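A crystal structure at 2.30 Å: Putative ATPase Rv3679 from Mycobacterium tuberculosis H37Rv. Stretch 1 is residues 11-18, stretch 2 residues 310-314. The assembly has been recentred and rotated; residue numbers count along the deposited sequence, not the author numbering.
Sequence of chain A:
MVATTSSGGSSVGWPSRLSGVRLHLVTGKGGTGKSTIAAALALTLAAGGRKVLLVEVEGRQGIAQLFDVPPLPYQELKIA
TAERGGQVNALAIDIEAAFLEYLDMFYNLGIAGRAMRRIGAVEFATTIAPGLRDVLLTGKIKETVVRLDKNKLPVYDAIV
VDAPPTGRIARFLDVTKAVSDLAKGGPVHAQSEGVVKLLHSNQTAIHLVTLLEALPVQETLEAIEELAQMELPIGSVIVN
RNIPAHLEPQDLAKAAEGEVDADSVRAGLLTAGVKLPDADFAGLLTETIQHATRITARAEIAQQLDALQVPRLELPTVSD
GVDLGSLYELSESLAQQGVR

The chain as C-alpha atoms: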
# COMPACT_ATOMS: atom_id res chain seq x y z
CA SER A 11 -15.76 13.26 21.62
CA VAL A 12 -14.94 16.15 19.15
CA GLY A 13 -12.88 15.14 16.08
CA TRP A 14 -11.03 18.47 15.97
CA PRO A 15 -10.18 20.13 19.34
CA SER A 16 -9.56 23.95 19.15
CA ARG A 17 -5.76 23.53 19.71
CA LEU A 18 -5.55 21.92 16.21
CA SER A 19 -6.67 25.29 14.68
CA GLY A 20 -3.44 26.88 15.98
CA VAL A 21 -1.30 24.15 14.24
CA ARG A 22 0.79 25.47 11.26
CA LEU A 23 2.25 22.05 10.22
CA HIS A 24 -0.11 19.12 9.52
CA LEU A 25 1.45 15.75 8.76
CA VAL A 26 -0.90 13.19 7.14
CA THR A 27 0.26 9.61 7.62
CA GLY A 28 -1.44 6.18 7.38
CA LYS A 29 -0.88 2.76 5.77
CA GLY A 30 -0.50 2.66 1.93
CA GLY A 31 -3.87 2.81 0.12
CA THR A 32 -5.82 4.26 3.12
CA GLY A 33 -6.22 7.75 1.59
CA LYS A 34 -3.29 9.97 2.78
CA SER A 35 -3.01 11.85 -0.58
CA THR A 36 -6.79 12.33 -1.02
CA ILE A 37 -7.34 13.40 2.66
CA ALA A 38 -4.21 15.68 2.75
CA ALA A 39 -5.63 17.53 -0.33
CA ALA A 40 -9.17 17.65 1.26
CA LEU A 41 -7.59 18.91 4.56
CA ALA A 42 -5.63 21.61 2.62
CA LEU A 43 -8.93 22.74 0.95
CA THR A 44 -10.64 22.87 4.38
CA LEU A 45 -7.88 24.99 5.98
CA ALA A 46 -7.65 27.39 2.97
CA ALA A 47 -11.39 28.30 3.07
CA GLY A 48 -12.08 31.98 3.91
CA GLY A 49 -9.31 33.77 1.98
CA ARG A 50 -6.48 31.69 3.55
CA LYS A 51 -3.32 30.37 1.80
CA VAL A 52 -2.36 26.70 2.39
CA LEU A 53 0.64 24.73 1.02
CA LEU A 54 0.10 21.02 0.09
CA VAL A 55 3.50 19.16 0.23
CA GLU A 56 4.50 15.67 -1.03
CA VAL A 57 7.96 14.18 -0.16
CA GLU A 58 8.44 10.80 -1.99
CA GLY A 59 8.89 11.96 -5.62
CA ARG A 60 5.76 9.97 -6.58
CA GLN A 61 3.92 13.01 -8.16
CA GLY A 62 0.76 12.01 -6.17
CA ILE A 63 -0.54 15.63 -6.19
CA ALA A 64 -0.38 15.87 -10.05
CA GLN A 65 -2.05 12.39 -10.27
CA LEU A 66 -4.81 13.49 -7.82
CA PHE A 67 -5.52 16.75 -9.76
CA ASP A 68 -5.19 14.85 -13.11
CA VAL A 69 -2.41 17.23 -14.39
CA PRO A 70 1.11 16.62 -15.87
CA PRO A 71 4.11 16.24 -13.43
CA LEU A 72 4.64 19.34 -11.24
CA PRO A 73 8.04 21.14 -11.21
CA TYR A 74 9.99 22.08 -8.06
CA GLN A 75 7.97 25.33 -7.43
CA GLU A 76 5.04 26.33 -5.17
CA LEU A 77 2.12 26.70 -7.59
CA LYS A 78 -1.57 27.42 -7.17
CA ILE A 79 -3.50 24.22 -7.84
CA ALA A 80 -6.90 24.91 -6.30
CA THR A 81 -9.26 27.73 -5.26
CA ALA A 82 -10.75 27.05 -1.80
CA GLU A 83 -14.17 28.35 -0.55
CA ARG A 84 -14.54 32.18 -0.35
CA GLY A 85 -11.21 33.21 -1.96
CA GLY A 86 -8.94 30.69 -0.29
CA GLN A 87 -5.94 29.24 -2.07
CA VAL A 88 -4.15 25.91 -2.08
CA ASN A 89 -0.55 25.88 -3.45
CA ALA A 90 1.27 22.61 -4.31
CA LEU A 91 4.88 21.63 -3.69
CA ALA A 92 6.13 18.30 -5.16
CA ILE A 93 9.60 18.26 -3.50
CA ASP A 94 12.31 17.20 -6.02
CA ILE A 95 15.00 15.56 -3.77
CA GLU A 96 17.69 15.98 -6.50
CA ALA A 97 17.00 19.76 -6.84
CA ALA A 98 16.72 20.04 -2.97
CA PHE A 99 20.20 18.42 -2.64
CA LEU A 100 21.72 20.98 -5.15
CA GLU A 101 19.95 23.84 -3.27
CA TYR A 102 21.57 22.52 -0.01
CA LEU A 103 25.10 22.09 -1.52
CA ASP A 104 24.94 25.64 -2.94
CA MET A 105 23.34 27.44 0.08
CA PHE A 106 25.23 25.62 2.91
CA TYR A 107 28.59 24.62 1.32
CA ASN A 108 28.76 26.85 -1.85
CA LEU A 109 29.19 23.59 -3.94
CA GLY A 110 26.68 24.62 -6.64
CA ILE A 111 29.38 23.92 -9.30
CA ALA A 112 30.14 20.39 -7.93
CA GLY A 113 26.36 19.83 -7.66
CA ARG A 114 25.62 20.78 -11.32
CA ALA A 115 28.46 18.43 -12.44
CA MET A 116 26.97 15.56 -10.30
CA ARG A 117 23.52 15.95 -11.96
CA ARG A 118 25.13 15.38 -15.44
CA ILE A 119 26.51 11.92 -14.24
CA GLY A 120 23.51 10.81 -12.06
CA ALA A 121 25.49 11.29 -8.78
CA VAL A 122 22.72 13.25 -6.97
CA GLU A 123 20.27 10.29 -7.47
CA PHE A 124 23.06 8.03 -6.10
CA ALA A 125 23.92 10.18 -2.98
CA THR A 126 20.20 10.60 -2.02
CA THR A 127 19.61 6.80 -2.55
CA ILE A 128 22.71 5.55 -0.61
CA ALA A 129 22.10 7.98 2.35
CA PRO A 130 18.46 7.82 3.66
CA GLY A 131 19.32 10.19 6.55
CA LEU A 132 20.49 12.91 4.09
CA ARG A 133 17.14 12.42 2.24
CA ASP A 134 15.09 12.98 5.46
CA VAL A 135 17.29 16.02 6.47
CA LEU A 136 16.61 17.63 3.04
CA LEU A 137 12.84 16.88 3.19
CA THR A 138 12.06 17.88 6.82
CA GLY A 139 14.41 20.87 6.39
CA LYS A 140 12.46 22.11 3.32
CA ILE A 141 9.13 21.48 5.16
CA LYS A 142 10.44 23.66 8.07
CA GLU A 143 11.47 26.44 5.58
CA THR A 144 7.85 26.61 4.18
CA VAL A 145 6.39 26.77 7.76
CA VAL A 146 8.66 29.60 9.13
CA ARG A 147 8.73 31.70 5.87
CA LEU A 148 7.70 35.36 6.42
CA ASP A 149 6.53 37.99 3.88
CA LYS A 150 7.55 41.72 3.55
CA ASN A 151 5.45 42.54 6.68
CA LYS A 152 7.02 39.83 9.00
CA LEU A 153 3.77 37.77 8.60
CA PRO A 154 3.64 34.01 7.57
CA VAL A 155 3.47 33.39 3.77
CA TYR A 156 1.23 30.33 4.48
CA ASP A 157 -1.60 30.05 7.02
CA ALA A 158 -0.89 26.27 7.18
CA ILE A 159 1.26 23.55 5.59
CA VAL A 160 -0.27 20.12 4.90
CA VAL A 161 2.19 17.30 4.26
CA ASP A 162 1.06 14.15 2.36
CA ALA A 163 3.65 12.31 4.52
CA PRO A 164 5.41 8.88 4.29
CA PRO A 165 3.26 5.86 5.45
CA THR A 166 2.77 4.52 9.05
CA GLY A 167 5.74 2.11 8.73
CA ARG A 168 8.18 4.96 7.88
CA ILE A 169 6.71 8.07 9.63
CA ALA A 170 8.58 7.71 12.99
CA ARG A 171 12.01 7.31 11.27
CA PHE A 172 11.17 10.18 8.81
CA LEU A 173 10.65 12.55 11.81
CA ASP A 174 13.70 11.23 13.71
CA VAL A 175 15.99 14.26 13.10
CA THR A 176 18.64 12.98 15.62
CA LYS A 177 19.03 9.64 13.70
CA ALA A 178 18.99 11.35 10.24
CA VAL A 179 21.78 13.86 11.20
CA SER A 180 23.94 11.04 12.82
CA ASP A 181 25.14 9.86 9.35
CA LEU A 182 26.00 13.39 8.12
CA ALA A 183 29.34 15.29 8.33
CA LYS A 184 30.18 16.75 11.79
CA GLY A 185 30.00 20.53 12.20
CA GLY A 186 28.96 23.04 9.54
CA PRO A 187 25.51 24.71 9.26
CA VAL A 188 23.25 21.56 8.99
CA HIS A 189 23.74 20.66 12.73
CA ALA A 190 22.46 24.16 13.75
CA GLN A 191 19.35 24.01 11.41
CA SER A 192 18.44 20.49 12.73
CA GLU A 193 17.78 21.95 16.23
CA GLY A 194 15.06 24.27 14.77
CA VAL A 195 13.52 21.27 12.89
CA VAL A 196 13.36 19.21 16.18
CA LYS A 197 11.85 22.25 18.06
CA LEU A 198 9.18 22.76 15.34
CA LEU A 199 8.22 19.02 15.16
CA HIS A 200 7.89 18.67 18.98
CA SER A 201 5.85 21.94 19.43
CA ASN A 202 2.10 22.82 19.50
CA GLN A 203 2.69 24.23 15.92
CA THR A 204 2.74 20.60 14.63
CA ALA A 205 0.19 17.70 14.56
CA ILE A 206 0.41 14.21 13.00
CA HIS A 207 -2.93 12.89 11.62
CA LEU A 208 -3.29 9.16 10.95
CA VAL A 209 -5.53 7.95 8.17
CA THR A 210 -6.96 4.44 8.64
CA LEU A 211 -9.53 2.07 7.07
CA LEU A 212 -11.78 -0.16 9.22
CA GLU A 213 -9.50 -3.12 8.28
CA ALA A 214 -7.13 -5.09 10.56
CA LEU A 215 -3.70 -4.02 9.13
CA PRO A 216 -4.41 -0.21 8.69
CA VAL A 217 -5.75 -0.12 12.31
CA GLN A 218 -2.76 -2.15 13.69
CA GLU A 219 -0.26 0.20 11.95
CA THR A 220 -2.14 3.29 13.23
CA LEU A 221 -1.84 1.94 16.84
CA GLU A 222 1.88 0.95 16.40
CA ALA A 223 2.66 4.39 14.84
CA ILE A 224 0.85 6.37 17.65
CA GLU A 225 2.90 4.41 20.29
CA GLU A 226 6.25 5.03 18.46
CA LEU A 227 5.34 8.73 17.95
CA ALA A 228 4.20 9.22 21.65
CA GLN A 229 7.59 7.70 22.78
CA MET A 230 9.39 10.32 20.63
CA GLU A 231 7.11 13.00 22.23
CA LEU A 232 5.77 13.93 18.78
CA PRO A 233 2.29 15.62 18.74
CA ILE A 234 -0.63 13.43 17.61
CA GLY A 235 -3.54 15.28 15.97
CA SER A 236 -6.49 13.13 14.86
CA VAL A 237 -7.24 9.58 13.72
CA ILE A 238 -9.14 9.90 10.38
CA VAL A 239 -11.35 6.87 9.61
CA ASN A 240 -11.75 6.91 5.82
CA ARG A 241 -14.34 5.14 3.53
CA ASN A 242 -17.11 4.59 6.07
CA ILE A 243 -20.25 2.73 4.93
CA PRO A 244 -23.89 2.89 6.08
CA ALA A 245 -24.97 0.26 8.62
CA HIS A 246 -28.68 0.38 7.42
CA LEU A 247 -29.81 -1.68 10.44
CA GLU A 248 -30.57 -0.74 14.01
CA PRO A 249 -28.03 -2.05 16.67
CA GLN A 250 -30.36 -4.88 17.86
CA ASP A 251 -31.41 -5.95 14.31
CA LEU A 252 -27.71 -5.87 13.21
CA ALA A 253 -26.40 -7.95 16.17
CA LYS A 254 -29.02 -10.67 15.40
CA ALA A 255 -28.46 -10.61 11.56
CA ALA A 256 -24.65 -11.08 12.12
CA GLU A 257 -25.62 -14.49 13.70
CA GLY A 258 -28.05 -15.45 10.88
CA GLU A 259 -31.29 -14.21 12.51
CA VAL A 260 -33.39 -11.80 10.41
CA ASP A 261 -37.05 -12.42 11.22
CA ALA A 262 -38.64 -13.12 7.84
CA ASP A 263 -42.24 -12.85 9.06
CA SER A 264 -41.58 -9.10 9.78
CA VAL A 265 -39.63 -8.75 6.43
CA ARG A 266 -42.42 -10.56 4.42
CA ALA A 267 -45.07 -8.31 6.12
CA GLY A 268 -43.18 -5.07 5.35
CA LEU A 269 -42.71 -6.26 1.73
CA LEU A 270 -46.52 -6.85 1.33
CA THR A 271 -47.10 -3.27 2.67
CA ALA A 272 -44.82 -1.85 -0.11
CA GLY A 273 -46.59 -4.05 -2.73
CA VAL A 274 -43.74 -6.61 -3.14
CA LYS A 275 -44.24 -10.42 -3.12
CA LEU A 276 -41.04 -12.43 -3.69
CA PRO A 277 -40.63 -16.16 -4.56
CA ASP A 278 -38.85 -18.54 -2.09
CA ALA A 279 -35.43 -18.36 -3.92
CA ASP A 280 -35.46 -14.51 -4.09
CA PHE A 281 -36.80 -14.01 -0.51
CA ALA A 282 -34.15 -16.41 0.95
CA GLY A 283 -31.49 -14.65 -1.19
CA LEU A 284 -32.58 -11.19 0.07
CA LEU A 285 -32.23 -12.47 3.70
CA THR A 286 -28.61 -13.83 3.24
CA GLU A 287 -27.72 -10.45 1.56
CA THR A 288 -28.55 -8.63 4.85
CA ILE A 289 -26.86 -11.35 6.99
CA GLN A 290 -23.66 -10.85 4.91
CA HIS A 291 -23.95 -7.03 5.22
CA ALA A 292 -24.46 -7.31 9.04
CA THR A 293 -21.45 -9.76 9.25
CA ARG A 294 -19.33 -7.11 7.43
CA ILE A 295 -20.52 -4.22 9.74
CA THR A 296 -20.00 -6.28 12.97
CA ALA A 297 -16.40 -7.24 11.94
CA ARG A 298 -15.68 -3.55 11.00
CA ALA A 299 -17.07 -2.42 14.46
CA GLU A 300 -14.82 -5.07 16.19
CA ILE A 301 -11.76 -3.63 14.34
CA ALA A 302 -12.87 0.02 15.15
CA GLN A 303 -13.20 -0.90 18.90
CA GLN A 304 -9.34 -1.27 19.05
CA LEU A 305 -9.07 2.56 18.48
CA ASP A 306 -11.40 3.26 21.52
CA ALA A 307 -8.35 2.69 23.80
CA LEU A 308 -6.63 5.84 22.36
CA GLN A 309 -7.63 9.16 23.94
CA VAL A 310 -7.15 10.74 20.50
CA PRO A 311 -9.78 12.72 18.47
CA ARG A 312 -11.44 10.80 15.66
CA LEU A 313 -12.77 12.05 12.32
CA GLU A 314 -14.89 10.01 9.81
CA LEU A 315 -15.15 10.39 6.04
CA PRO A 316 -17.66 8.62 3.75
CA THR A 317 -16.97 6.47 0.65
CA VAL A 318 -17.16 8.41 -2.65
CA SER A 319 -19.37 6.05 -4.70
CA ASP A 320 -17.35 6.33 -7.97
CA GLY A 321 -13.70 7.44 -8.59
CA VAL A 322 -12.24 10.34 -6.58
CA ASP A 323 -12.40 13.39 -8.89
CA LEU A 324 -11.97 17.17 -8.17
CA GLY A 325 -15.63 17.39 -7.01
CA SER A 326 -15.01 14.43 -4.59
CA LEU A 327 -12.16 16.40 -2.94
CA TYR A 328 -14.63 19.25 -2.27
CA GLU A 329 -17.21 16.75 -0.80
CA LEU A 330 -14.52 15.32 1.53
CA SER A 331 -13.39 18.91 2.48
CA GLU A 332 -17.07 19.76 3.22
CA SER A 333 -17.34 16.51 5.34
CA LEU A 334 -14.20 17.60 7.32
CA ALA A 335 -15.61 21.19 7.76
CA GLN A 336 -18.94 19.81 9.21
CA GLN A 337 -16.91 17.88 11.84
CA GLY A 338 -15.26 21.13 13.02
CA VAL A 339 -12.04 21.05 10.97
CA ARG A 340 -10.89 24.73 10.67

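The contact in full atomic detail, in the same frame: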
# COMPACT_ATOMS: atom_id res chain seq x y z
N SER A 11 -14.74 13.56 22.62
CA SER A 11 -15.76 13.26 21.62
C SER A 11 -15.59 14.04 20.31
O SER A 11 -15.79 13.46 19.24
CB SER A 11 -17.17 13.45 22.18
OG SER A 11 -18.14 12.89 21.31
N VAL A 12 -15.20 15.35 20.37
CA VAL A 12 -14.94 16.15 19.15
C VAL A 12 -13.79 15.54 18.32
O VAL A 12 -12.86 14.99 18.90
CB VAL A 12 -14.70 17.68 19.40
CG1 VAL A 12 -15.99 18.42 19.72
CG2 VAL A 12 -13.62 17.92 20.46
N GLY A 13 -13.89 15.65 17.00
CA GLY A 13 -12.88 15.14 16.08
C GLY A 13 -11.77 16.13 15.81
O GLY A 13 -10.72 15.77 15.29
N TRP A 14 -11.99 17.39 16.18
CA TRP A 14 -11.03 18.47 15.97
C TRP A 14 -11.04 19.44 17.16
O TRP A 14 -11.68 20.48 17.09
CB TRP A 14 -11.31 19.19 14.64
CG TRP A 14 -10.18 20.03 14.09
CD1 TRP A 14 -10.04 21.38 14.17
CD2 TRP A 14 -9.09 19.56 13.28
NE1 TRP A 14 -8.95 21.79 13.44
CE2 TRP A 14 -8.35 20.70 12.88
CE3 TRP A 14 -8.69 18.29 12.81
CZ2 TRP A 14 -7.21 20.61 12.05
CZ3 TRP A 14 -7.56 18.20 12.00
CH2 TRP A 14 -6.85 19.35 11.60
N PRO A 15 -10.28 19.16 18.24
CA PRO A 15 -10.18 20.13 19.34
C PRO A 15 -9.61 21.47 18.83
O PRO A 15 -8.86 21.49 17.85
CB PRO A 15 -9.22 19.45 20.33
CG PRO A 15 -9.28 18.00 19.99
CD PRO A 15 -9.42 17.98 18.50
N SER A 16 -9.98 22.57 19.49
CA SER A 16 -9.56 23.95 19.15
C SER A 16 -8.06 24.15 18.94
O SER A 16 -7.68 24.92 18.06
CB SER A 16 -10.07 24.94 20.19
OG SER A 16 -11.43 25.21 19.93
N ARG A 17 -7.22 23.49 19.76
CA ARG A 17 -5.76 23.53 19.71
C ARG A 17 -5.20 23.23 18.31
O ARG A 17 -4.23 23.85 17.88
CB ARG A 17 -5.14 22.59 20.78
CG ARG A 17 -5.39 21.10 20.56
CD ARG A 17 -4.60 20.25 21.54
NE ARG A 17 -5.29 18.99 21.86
CZ ARG A 17 -5.13 17.86 21.19
NH1 ARG A 17 -4.32 17.80 20.14
NH2 ARG A 17 -5.78 16.76 21.56
N LEU A 18 -5.87 22.33 17.57
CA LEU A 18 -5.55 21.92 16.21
C LEU A 18 -5.74 23.04 15.18
O LEU A 18 -5.21 22.94 14.08
CB LEU A 18 -6.34 20.66 15.80
CG LEU A 18 -6.08 19.37 16.60
CD1 LEU A 18 -6.82 18.21 15.96
CD2 LEU A 18 -4.57 19.04 16.72
N VAL A 310 -7.52 9.97 21.67
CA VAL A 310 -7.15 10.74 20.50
C VAL A 310 -8.43 11.11 19.73
O VAL A 310 -9.26 10.22 19.51
CB VAL A 310 -6.16 9.90 19.63
CG1 VAL A 310 -6.05 10.42 18.20
CG2 VAL A 310 -4.77 9.84 20.27
N PRO A 311 -8.59 12.38 19.28
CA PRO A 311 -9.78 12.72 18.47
C PRO A 311 -9.90 11.89 17.19
O PRO A 311 -8.90 11.51 16.56
CB PRO A 311 -9.63 14.21 18.16
CG PRO A 311 -8.28 14.58 18.59
CD PRO A 311 -7.69 13.53 19.44
N ARG A 312 -11.13 11.61 16.82
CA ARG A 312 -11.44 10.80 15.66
C ARG A 312 -12.39 11.50 14.71
O ARG A 312 -13.44 12.00 15.13
CB ARG A 312 -12.00 9.44 16.13
CG ARG A 312 -10.92 8.37 16.20
CD ARG A 312 -11.28 7.25 17.14
NE ARG A 312 -12.28 6.35 16.56
CZ ARG A 312 -12.81 5.32 17.20
NH1 ARG A 312 -12.45 5.04 18.44
NH2 ARG A 312 -13.70 4.55 16.59
N LEU A 313 -12.02 11.49 13.44
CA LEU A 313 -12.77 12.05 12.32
C LEU A 313 -13.19 10.87 11.42
O LEU A 313 -12.51 9.84 11.41
CB LEU A 313 -11.90 13.08 11.51
CG LEU A 313 -11.50 14.39 12.24
CD1 LEU A 313 -10.35 15.09 11.55
CD2 LEU A 313 -12.69 15.34 12.37
N GLU A 314 -14.32 11.03 10.70
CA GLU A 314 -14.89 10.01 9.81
C GLU A 314 -15.26 10.64 8.48
O GLU A 314 -15.96 11.64 8.44
CB GLU A 314 -16.17 9.38 10.39
CG GLU A 314 -16.04 8.68 11.74
CD GLU A 314 -15.89 9.61 12.93
OE1 GLU A 314 -16.44 10.74 12.88
OE2 GLU A 314 -15.20 9.22 13.90
O HOH W 1 -13.24 12.11 18.81

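This is a small, mainly apolar contact in which a loop near the start of the chain packs against a loop proline and the first residues of the strand that follows it, almost three hundred positions later, with no direct hydrogen bond between the two and a single water joining their backbones. About 289 Å² of surface is buried, both sides summed, and the backbones come closest at Gly13 and Arg312, whose CA atoms lie 4.6 Å apart.

Gly13 sits at the centre. Its CA is 3.3 Å from Arg312 O, so the strand backbone rests directly on the alpha carbon of the loop. The absence of a side chain is what makes this approach possible: a CB in the ideal position would lie 2.6 Å from Leu313 CD2 and 2.8 Å from Arg312 O, a clash with both. On the side of the other stretch the carbonyl of the same glycine meets carbon, with Gly13 O 3.4 Å from Pro311 CB and also 3.4 Å from Leu313 CG. These are van der Waals approaches.

Pro311 gives up the most surface of any residue here, and its CA-to-CB bond points toward the loop. Its ring is met at several points: Val12 O lies 3.4 Å from Pro311 CB, and Pro15 CD lies 3.6 Å from Pro311 CG, so that two proline rings pack together, Pro15 puckered C-gamma exo and Pro311 C-gamma endo. The guanidinium of Arg17 reaches the same proline more loosely, with Arg17 NH2 4.3 Å from Pro311 CD. The CA-to-CB bond of Arg17 points sideways, and it is the extended chain, with chi1 in p and chi2 and chi3 in t, that brings its end nearer.

Leu313 makes the second apolar patch. Its CA-to-CB bond also runs sideways, but with chi1 in m and chi2 in t the end of the side chain comes nearer the loop. There Leu313 CD1 lies 3.8 Å from Trp14 CE3, an oblique approach to the indole. The CA-to-CB bond of Trp14 points away from the strand, yet the breadth of the ring still allows this touch; its NE1 is hydrogen-bonded elsewhere in the structure.

Arg312, between the two apolar residues, contributes through its backbone. Its CA-to-CB bond points away from the loop, and the nearest approach of its side chain is Arg312 CB to Gly13 CA, 5.8 Å. Its amide is too far from the loop for a direct bond, Arg312 N being 4.3 Å from Val12 O, and water 1 fills the gap. The water donates to Val12 O at 2.9 Å and accepts from Arg312 N, also at 2.9 Å, which gives both backbone groups a hydrogen-bonding partner.

Beyond the contact's centre, the loop is braced by a turn of its own, in which Leu18 N donates to Pro15 O at 3.1 Å.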